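Local coordinates for PA1221 (PDB 4DG9), which belongs to the ANL family of AMP-binding enzymes, carries a phosphopantetheine-attachment domain on the same chain, and holds the ligand DG9 in this model, at residues V422-Y427 against K458-A463; S173-R178 against R428-A433. All blocks are in the same frame, centred on the assembly; numbering follows the deposited sequence.

Contact 1 of 2, residues V422-Y427 against K458-A463. With DG9 (5'-({[(2R,3R)-3-amino-2-{[2-({N-[(2R)-2-hydroxy-3,3-dimethyl-4-{[oxido(oxo)phosphonio]oxy}butanoyl]-beta-alanyl}amino)ethyl]sulfanyl}-4-methylpentyl]sulfonyl}amino)-5'-deoxyadenosine), chain B.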
loop_
_atom_site.group_PDB
_atom_site.type_symbol
_atom_site.label_atom_id
_atom_site.label_comp_id
_atom_site.label_asym_id
_atom_site.label_seq_id
_atom_site.Cartn_x
_atom_site.Cartn_y
_atom_site.Cartn_z
ATOM N N VAL A 422 9.729 -6.534 7.473
ATOM C CA VAL A 422 10.229 -5.880 6.276
ATOM C C VAL A 422 9.094 -5.274 5.452
ATOM O O VAL A 422 7.939 -5.709 5.527
ATOM C CB VAL A 422 11.012 -6.865 5.388
ATOM C CG1 VAL A 422 12.219 -7.423 6.137
ATOM C CG2 VAL A 422 10.107 -7.995 4.926
ATOM N N LYS A 423 9.424 -4.266 4.661
ATOM C CA LYS A 423 8.476 -3.742 3.704
ATOM C C LYS A 423 8.844 -4.374 2.388
ATOM O O LYS A 423 10.008 -4.369 2.014
ATOM C CB LYS A 423 8.567 -2.218 3.609
ATOM C CG LYS A 423 8.200 -1.491 4.901
ATOM C CD LYS A 423 6.949 -2.084 5.575
ATOM C CE LYS A 423 5.701 -1.935 4.708
ATOM N NZ LYS A 423 5.338 -0.509 4.463
ATOM N N LEU A 424 7.869 -4.957 1.700
ATOM C CA LEU A 424 8.133 -5.476 0.370
ATOM C C LEU A 424 7.343 -4.632 -0.627
ATOM O O LEU A 424 6.160 -4.861 -0.875
ATOM C CB LEU A 424 7.697 -6.943 0.309
ATOM C CG LEU A 424 7.956 -7.709 -0.990
ATOM C CD1 LEU A 424 9.448 -7.866 -1.219
ATOM C CD2 LEU A 424 7.265 -9.079 -0.995
ATOM N N ASN A 425 8.035 -3.702 -1.263
ATOM C CA ASN A 425 7.386 -2.756 -2.154
ATOM C C ASN A 425 6.149 -2.086 -1.546
ATOM O O ASN A 425 5.132 -1.888 -2.222
ATOM C CB ASN A 425 7.079 -3.436 -3.489
ATOM C CG ASN A 425 8.341 -4.000 -4.154
ATOM O OD1 ASN A 425 9.360 -3.314 -4.249
ATOM N ND2 ASN A 425 8.285 -5.261 -4.579
ATOM N N GLY A 426 6.255 -1.726 -0.269
ATOM C CA GLY A 426 5.193 -1.011 0.427
ATOM C C GLY A 426 4.303 -1.917 1.259
ATOM O O GLY A 426 3.493 -1.445 2.047
ATOM N N TYR A 427 4.449 -3.226 1.075
ATOM C CA TYR A 427 3.655 -4.199 1.815
ATOM C C TYR A 427 4.387 -4.560 3.107
ATOM O O TYR A 427 5.604 -4.761 3.089
ATOM C CB TYR A 427 3.439 -5.471 0.978
ATOM C CG TYR A 427 2.460 -5.359 -0.180
ATOM C CD1 TYR A 427 1.093 -5.243 0.048
ATOM C CD2 TYR A 427 2.897 -5.413 -1.499
ATOM C CE1 TYR A 427 0.196 -5.156 -1.003
ATOM C CE2 TYR A 427 2.001 -5.333 -2.565
ATOM C CZ TYR A 427 0.652 -5.207 -2.307
ATOM O OH TYR A 427 -0.253 -5.122 -3.346
ATOM N N LYS A 458 12.094 -4.156 -4.589
ATOM C CA LYS A 458 12.350 -5.260 -3.671
ATOM C C LYS A 458 11.875 -6.598 -4.248
ATOM O O LYS A 458 10.889 -6.654 -5.001
ATOM C CB LYS A 458 11.663 -5.014 -2.334
ATOM C CG LYS A 458 12.067 -3.731 -1.636
ATOM C CD LYS A 458 13.252 -3.950 -0.728
ATOM C CE LYS A 458 13.203 -3.001 0.459
ATOM N NZ LYS A 458 13.089 -1.587 -0.008
ATOM N N GLN A 459 12.586 -7.667 -3.892
ATOM C CA GLN A 459 12.219 -9.026 -4.272
ATOM C C GLN A 459 12.179 -9.918 -3.033
ATOM O O GLN A 459 13.009 -9.792 -2.138
ATOM C CB GLN A 459 13.253 -9.606 -5.218
ATOM C CG GLN A 459 13.304 -9.024 -6.602
ATOM C CD GLN A 459 14.412 -9.682 -7.411
ATOM O OE1 GLN A 459 15.565 -9.717 -6.973
ATOM N NE2 GLN A 459 14.062 -10.244 -8.570
ATOM N N LEU A 460 11.225 -10.835 -2.983
ATOM C CA LEU A 460 11.175 -11.779 -1.879
ATOM C C LEU A 460 11.627 -13.143 -2.370
ATOM O O LEU A 460 10.971 -13.786 -3.191
ATOM C CB LEU A 460 9.773 -11.860 -1.293
ATOM C CG LEU A 460 9.565 -12.966 -0.270
ATOM C CD1 LEU A 460 10.314 -12.619 0.997
ATOM C CD2 LEU A 460 8.080 -13.158 -0.007
ATOM N N LEU A 461 12.768 -13.567 -1.852
ATOM C CA LEU A 461 13.443 -14.759 -2.306
ATOM C C LEU A 461 13.418 -15.802 -1.207
ATOM O O LEU A 461 13.704 -15.505 -0.043
ATOM C CB LEU A 461 14.888 -14.417 -2.645
ATOM C CG LEU A 461 15.072 -13.370 -3.737
ATOM C CD1 LEU A 461 16.530 -12.959 -3.846
ATOM C CD2 LEU A 461 14.547 -13.917 -5.059
ATOM N N CYS A 462 13.099 -17.030 -1.593
ATOM C CA CYS A 462 12.941 -18.124 -0.654
ATOM C C CYS A 462 13.804 -19.319 -1.038
ATOM O O CYS A 462 13.627 -19.905 -2.112
ATOM C CB CYS A 462 11.470 -18.548 -0.608
ATOM S SG CYS A 462 11.171 -20.146 0.164
ATOM N N ALA A 463 14.724 -19.692 -0.155
ATOM C CA ALA A 463 15.531 -20.894 -0.375
ATOM C C ALA A 463 15.215 -21.940 0.687
ATOM O O ALA A 463 15.273 -21.649 1.876
ATOM C CB ALA A 463 17.013 -20.553 -0.366
HETATM C C DG9 B . 1.686 2.195 5.180
HETATM N N DG9 B . 4.202 0.396 6.838
HETATM S S DG9 B . 2.637 0.097 6.803
HETATM C C1 DG9 B . 1.818 1.521 6.556
HETATM N N1 DG9 B . 10.724 5.831 5.228
HETATM O O1 DG9 B . 6.644 1.530 10.475
HETATM C C2 DG9 B . 11.197 4.697 5.774
HETATM N N2 DG9 B . 0.824 4.306 6.101
HETATM O O2 DG9 B . 8.872 0.658 9.144
HETATM C C3 DG9 B . 4.680 1.250 7.908
HETATM N N3 DG9 B . 10.391 3.727 6.227
HETATM O O3 DG9 B . 4.125 -5.817 -6.224
HETATM C C4 DG9 B . 9.043 3.861 6.135
HETATM C C5 DG9 B . 8.522 5.016 5.578
HETATM C C6 DG9 B . 9.392 6.012 5.119
HETATM N N6 DG9 B . 8.930 7.161 4.566
HETATM N N7 DG9 B . 7.178 4.890 5.625
HETATM C C8 DG9 B . 6.872 3.698 6.190
HETATM N N9 DG9 B . 8.013 3.072 6.493
HETATM C CA DG9 B . 2.007 3.679 5.432
HETATM C CB DG9 B . 2.441 4.546 4.249
HETATM C "C1'" DG9 B . 8.115 1.735 7.133
HETATM S S1P DG9 B . 2.587 1.458 3.841
HETATM C "C2'" DG9 B . 8.257 1.862 8.645
HETATM P P2A DG9 B . 3.257 -5.815 -7.479
HETATM C C2P DG9 B . 1.585 1.810 2.424
HETATM O O2P DG9 B . 2.331 -0.948 5.876
HETATM C "C3'" DG9 B . 6.819 1.953 9.114
HETATM C C3P DG9 B . 0.617 0.692 2.044
HETATM O O3P DG9 B . 2.275 -0.306 8.129
HETATM C "C4'" DG9 B . 6.153 0.987 8.147
HETATM O "O4'" DG9 B . 6.885 1.050 6.913
HETATM O O4A DG9 B . 2.170 -6.863 -7.610
HETATM N N4P DG9 B . 1.196 -0.177 1.039
HETATM C C5P DG9 B . 0.718 -0.300 -0.196
HETATM O O5P DG9 B . -0.218 0.346 -0.635
HETATM O O6A DG9 B . 2.554 -4.371 -7.649
HETATM C C6P DG9 B . 1.414 -1.313 -1.070
HETATM C C7P DG9 B . 2.083 -0.584 -2.227
HETATM N N8P DG9 B . 2.531 -1.490 -3.265
HETATM C C9P DG9 B . 1.720 -1.883 -4.243
HETATM O O9P DG9 B . 0.568 -1.499 -4.335
HETATM C CAP DG9 B . 2.281 -2.841 -5.258
HETATM O OAP DG9 B . 3.565 -3.299 -4.843
HETATM C CBP DG9 B . 2.398 -2.218 -6.650
HETATM C CCP DG9 B . 3.242 -3.131 -7.538
HETATM C CDP DG9 B . 0.984 -2.137 -7.200
HETATM C CEP DG9 B . 2.999 -0.820 -6.599
HETATM C CG1 DG9 B . 1.275 5.140 3.467
HETATM C CG2 DG9 B . 3.331 5.673 4.763
#

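Contact 2 of 2, residues S173-R178 against R428-A433. With DG9 (5'-({[(2R,3R)-3-amino-2-{[2-({N-[(2R)-2-hydroxy-3,3-dimethyl-4-{[oxido(oxo)phosphonio]oxy}butanoyl]-beta-alanyl}amino)ethyl]sulfanyl}-4-methylpentyl]sulfonyl}amino)-5'-deoxyadenosine), chain B.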
loop_
_atom_site.group_PDB
_atom_site.type_symbol
_atom_site.label_atom_id
_atom_site.label_comp_id
_atom_site.label_asym_id
_atom_site.label_seq_id
_atom_site.Cartn_x
_atom_site.Cartn_y
_atom_site.Cartn_z
ATOM N N SER A 173 0.084 -7.758 9.241
ATOM C CA SER A 173 0.731 -8.604 8.243
ATOM C C SER A 173 0.022 -9.948 8.071
ATOM O O SER A 173 -0.507 -10.245 6.988
ATOM C CB SER A 173 2.185 -8.842 8.656
ATOM O OG SER A 173 2.759 -9.893 7.909
ATOM N N GLY A 174 0.026 -10.762 9.126
ATOM C CA GLY A 174 -0.687 -12.028 9.116
ATOM C C GLY A 174 0.078 -13.176 8.482
ATOM O O GLY A 174 -0.521 -14.130 7.967
ATOM N N THR A 175 1.405 -13.081 8.520
ATOM C CA THR A 175 2.275 -14.132 7.996
ATOM C C THR A 175 2.269 -15.375 8.896
ATOM O O THR A 175 2.647 -16.460 8.462
ATOM C CB THR A 175 3.732 -13.629 7.767
ATOM O OG1 THR A 175 4.249 -13.038 8.971
ATOM C CG2 THR A 175 3.783 -12.603 6.623
ATOM N N THR A 176 1.843 -15.208 10.147
ATOM C CA THR A 176 1.604 -16.344 11.027
ATOM C C THR A 176 0.524 -17.213 10.405
ATOM O O THR A 176 0.448 -18.414 10.665
ATOM C CB THR A 176 1.086 -15.899 12.403
ATOM O OG1 THR A 176 -0.176 -15.230 12.241
ATOM C CG2 THR A 176 2.077 -14.976 13.089
ATOM N N GLY A 177 -0.301 -16.585 9.570
ATOM C CA GLY A 177 -1.500 -17.198 9.031
ATOM C C GLY A 177 -2.723 -16.620 9.725
ATOM O O GLY A 177 -3.867 -16.921 9.356
ATOM N N ARG A 178 -2.472 -15.783 10.733
ATOM C CA ARG A 178 -3.532 -15.157 11.515
ATOM C C ARG A 178 -3.423 -13.626 11.535
ATOM O O ARG A 178 -2.883 -13.032 12.473
ATOM C CB ARG A 178 -3.549 -15.721 12.934
ATOM C CG ARG A 178 -3.930 -17.195 13.007
ATOM C CD ARG A 178 -3.991 -17.695 14.451
ATOM N NE ARG A 178 -2.754 -17.425 15.178
ATOM C CZ ARG A 178 -1.683 -18.210 15.145
ATOM N NH1 ARG A 178 -1.701 -19.320 14.417
ATOM N NH2 ARG A 178 -0.593 -17.888 15.833
ATOM N N ARG A 428 3.648 -4.658 4.215
ATOM C CA ARG A 428 4.233 -5.031 5.514
ATOM C C ARG A 428 4.220 -6.546 5.825
ATOM O O ARG A 428 3.163 -7.165 5.898
ATOM C CB ARG A 428 3.573 -4.257 6.658
ATOM C CG ARG A 428 4.416 -4.233 7.932
ATOM C CD ARG A 428 3.968 -3.142 8.875
ATOM N NE ARG A 428 2.590 -3.339 9.299
ATOM C CZ ARG A 428 1.979 -2.584 10.203
ATOM N NH1 ARG A 428 2.631 -1.578 10.773
ATOM N NH2 ARG A 428 0.721 -2.834 10.534
ATOM N N LEU A 429 5.408 -7.119 6.011
ATOM C CA LEU A 429 5.560 -8.543 6.295
ATOM C C LEU A 429 6.310 -8.783 7.589
ATOM O O LEU A 429 7.339 -8.147 7.832
ATOM C CB LEU A 429 6.362 -9.239 5.185
ATOM C CG LEU A 429 5.881 -9.370 3.734
ATOM C CD1 LEU A 429 6.807 -10.323 3.010
ATOM C CD2 LEU A 429 4.461 -9.872 3.625
ATOM N N ASP A 430 5.843 -9.729 8.405
ATOM C CA ASP A 430 6.754 -10.256 9.408
ATOM C C ASP A 430 7.435 -11.481 8.820
ATOM O O ASP A 430 6.862 -12.583 8.758
ATOM C CB ASP A 430 6.052 -10.637 10.699
ATOM C CG ASP A 430 7.041 -11.079 11.768
ATOM O OD1 ASP A 430 7.201 -12.309 11.990
ATOM O OD2 ASP A 430 7.689 -10.182 12.361
ATOM N N LEU A 431 8.697 -11.286 8.456
ATOM C CA LEU A 431 9.430 -12.274 7.694
ATOM C C LEU A 431 9.720 -13.540 8.499
ATOM O O LEU A 431 9.583 -14.644 7.983
ATOM C CB LEU A 431 10.713 -11.662 7.126
ATOM C CG LEU A 431 11.059 -12.126 5.709
ATOM C CD1 LEU A 431 9.958 -11.696 4.770
ATOM C CD2 LEU A 431 12.409 -11.583 5.257
ATOM N N PRO A 432 10.155 -13.386 9.762
ATOM C CA PRO A 432 10.413 -14.595 10.555
ATOM C C PRO A 432 9.202 -15.522 10.629
ATOM O O PRO A 432 9.349 -16.711 10.376
ATOM C CB PRO A 432 10.742 -14.033 11.937
ATOM C CG PRO A 432 11.395 -12.710 11.624
ATOM C CD PRO A 432 10.668 -12.171 10.423
ATOM N N ALA A 433 8.021 -14.991 10.928
ATOM C CA ALA A 433 6.834 -15.838 10.994
ATOM C C ALA A 433 6.518 -16.534 9.663
ATOM O O ALA A 433 6.086 -17.683 9.648
ATOM C CB ALA A 433 5.642 -15.052 11.483
HETATM C C DG9 B . 1.686 2.195 5.180
HETATM N N DG9 B . 4.202 0.396 6.838
HETATM S S DG9 B . 2.637 0.097 6.803
HETATM C C1 DG9 B . 1.818 1.521 6.556
HETATM N N1 DG9 B . 10.724 5.831 5.228
HETATM O O1 DG9 B . 6.644 1.530 10.475
HETATM C C2 DG9 B . 11.197 4.697 5.774
HETATM N N2 DG9 B . 0.824 4.306 6.101
HETATM O O2 DG9 B . 8.872 0.658 9.144
HETATM C C3 DG9 B . 4.680 1.250 7.908
HETATM N N3 DG9 B . 10.391 3.727 6.227
HETATM O O3 DG9 B . 4.125 -5.817 -6.224
HETATM C C4 DG9 B . 9.043 3.861 6.135
HETATM C C5 DG9 B . 8.522 5.016 5.578
HETATM C C6 DG9 B . 9.392 6.012 5.119
HETATM N N6 DG9 B . 8.930 7.161 4.566
HETATM N N7 DG9 B . 7.178 4.890 5.625
HETATM C C8 DG9 B . 6.872 3.698 6.190
HETATM N N9 DG9 B . 8.013 3.072 6.493
HETATM C CA DG9 B . 2.007 3.679 5.432
HETATM C CB DG9 B . 2.441 4.546 4.249
HETATM C "C1'" DG9 B . 8.115 1.735 7.133
HETATM S S1P DG9 B . 2.587 1.458 3.841
HETATM C "C2'" DG9 B . 8.257 1.862 8.645
HETATM P P2A DG9 B . 3.257 -5.815 -7.479
HETATM C C2P DG9 B . 1.585 1.810 2.424
HETATM O O2P DG9 B . 2.331 -0.948 5.876
HETATM C "C3'" DG9 B . 6.819 1.953 9.114
HETATM C C3P DG9 B . 0.617 0.692 2.044
HETATM O O3P DG9 B . 2.275 -0.306 8.129
HETATM C "C4'" DG9 B . 6.153 0.987 8.147
HETATM O "O4'" DG9 B . 6.885 1.050 6.913
HETATM O O4A DG9 B . 2.170 -6.863 -7.610
HETATM N N4P DG9 B . 1.196 -0.177 1.039
HETATM C C5P DG9 B . 0.718 -0.300 -0.196
HETATM O O5P DG9 B . -0.218 0.346 -0.635
HETATM O O6A DG9 B . 2.554 -4.371 -7.649
HETATM C C6P DG9 B . 1.414 -1.313 -1.070
HETATM C C7P DG9 B . 2.083 -0.584 -2.227
HETATM N N8P DG9 B . 2.531 -1.490 -3.265
HETATM C C9P DG9 B . 1.720 -1.883 -4.243
HETATM O O9P DG9 B . 0.568 -1.499 -4.335
HETATM C CAP DG9 B . 2.281 -2.841 -5.258
HETATM O OAP DG9 B . 3.565 -3.299 -4.843
HETATM C CBP DG9 B . 2.398 -2.218 -6.650
HETATM C CCP DG9 B . 3.242 -3.131 -7.538
HETATM C CDP DG9 B . 0.984 -2.137 -7.200
HETATM C CEP DG9 B . 2.999 -0.820 -6.599
HETATM C CG1 DG9 B . 1.275 5.140 3.467
HETATM C CG2 DG9 B . 3.331 5.673 4.763
#

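Contact 1 of 2, residues V422-Y427 against K458-A463
The type I' turn from Leu424 to Tyr427, closed by Tyr427 N to Leu424 O at 3.1 Å, comes up to the start of strand 459-466, where the CA atoms of Asn425 and Lys458 are 5.8 Å apart. Asn425 makes two bonds with the backbone of Lys458: OD1 accepts from Lys458 N (2.9 Å, N-H...O 158°), and ND2 donates to Lys458 O (3.0 Å). With CG anti to its own carbonyl carbon (chi1 -58°), the amide is carried alongside that backbone, and Lys458 O lies somewhat out of the amide plane. Ser262 OG also bonds OD1. Beside this, Leu424 CD2 packs on Leu460 CB at 3.8 Å, the two side chains crossing at about a right angle. Lys458 CB rests on Leu424 CD1, and the bent chain then passes Lys423 O, so that NZ makes a salt bridge with Asp286. On the other side of the turn, DG9 N4P donates to Gly426 O (2.8 Å) and DG9 N8P to Asn425 O (2.8 Å). DG9 C6P lies over the centre of one Tyr427 ring face. Asn425 thus offers its backbone carbonyl to DG9 and its side-chain amide to the residue leading into strand 459-466, so the hairpin turn couples the ligand arm to the neighbouring sheet.

Contact 2 of 2, residues S173-R178 against R428-A433
Two flat groups frame the meeting of Ser173 and Thr175 with Arg428 and Asp430: over one face of the Arg428 guanidinium lies DG9 O3P, with NH1 3.0 Å from it, while the Asp430 carboxylate receives Ala433 N on the anti side of OD1, 28° out of its plane. Arg428 NH1 also forms a salt bridge with Glu313. Asp430 is the N-cap of helix 431-439, and Ala433 N to OD1 (3.0 Å) is its capping bond, which fixes the carboxylate at the start of that helix.

Across the contact, hydroxyls meet backbone. Ser173 OG accepts from Asp430 N at 3.1 Å with an N-H...O angle of 155°, and donates weakly to Arg428 O. Thr175 OG1 donates a hydrogen bond to Asp430 O at 2.7 Å, in the carbonyl plane and on a lone pair, the C=O...O angle being 127°. Asp430 is therefore gripped through both its N and its O. The other branch of Thr175, CG2, faces Leu429 CD2 at 4.1 Å. Farther along, Thr176 CG2 touches Ala433 CB at 3.9 Å, while Thr176 OG1 is taken by Arg178 N in an ST turn (2.8 Å).

The Ser/Thr/Gly-rich segment 173-178 belongs to the signature loop of AMP-binding enzymes, between strand 166-171 and strand 181-185. It lies against the end of strand 427-430 and the first turn of helix 431-439, whose Arg437 reaches Thr175 O weakly.

Contact 1 is buried, whereas contact 2 is only partly so, with Thr176 exposed. The two share the hairpin of strands 421-424 and 427-430: contact 1 uses its first strand and turn, contact 2 its second strand and the helix that follows. Val422 N meets Leu429 O across the hairpin at 2.9 Å, a probable hydrogen bond, and Leu431 CD1 packs on both Val422 and Leu460. Their chemistry differs accordingly: an asparagine amide and leucines join the hairpin to segment 458-463 in contact 1, and hydroxyl-to-backbone bonds join it to the 173-178 loop in contact 2. Both reach DG9: contact 1 along its amide-bearing arm and, weakly through Lys423, at the sulfonyl and ribose, contact 2 at the sulfonyl through Arg428.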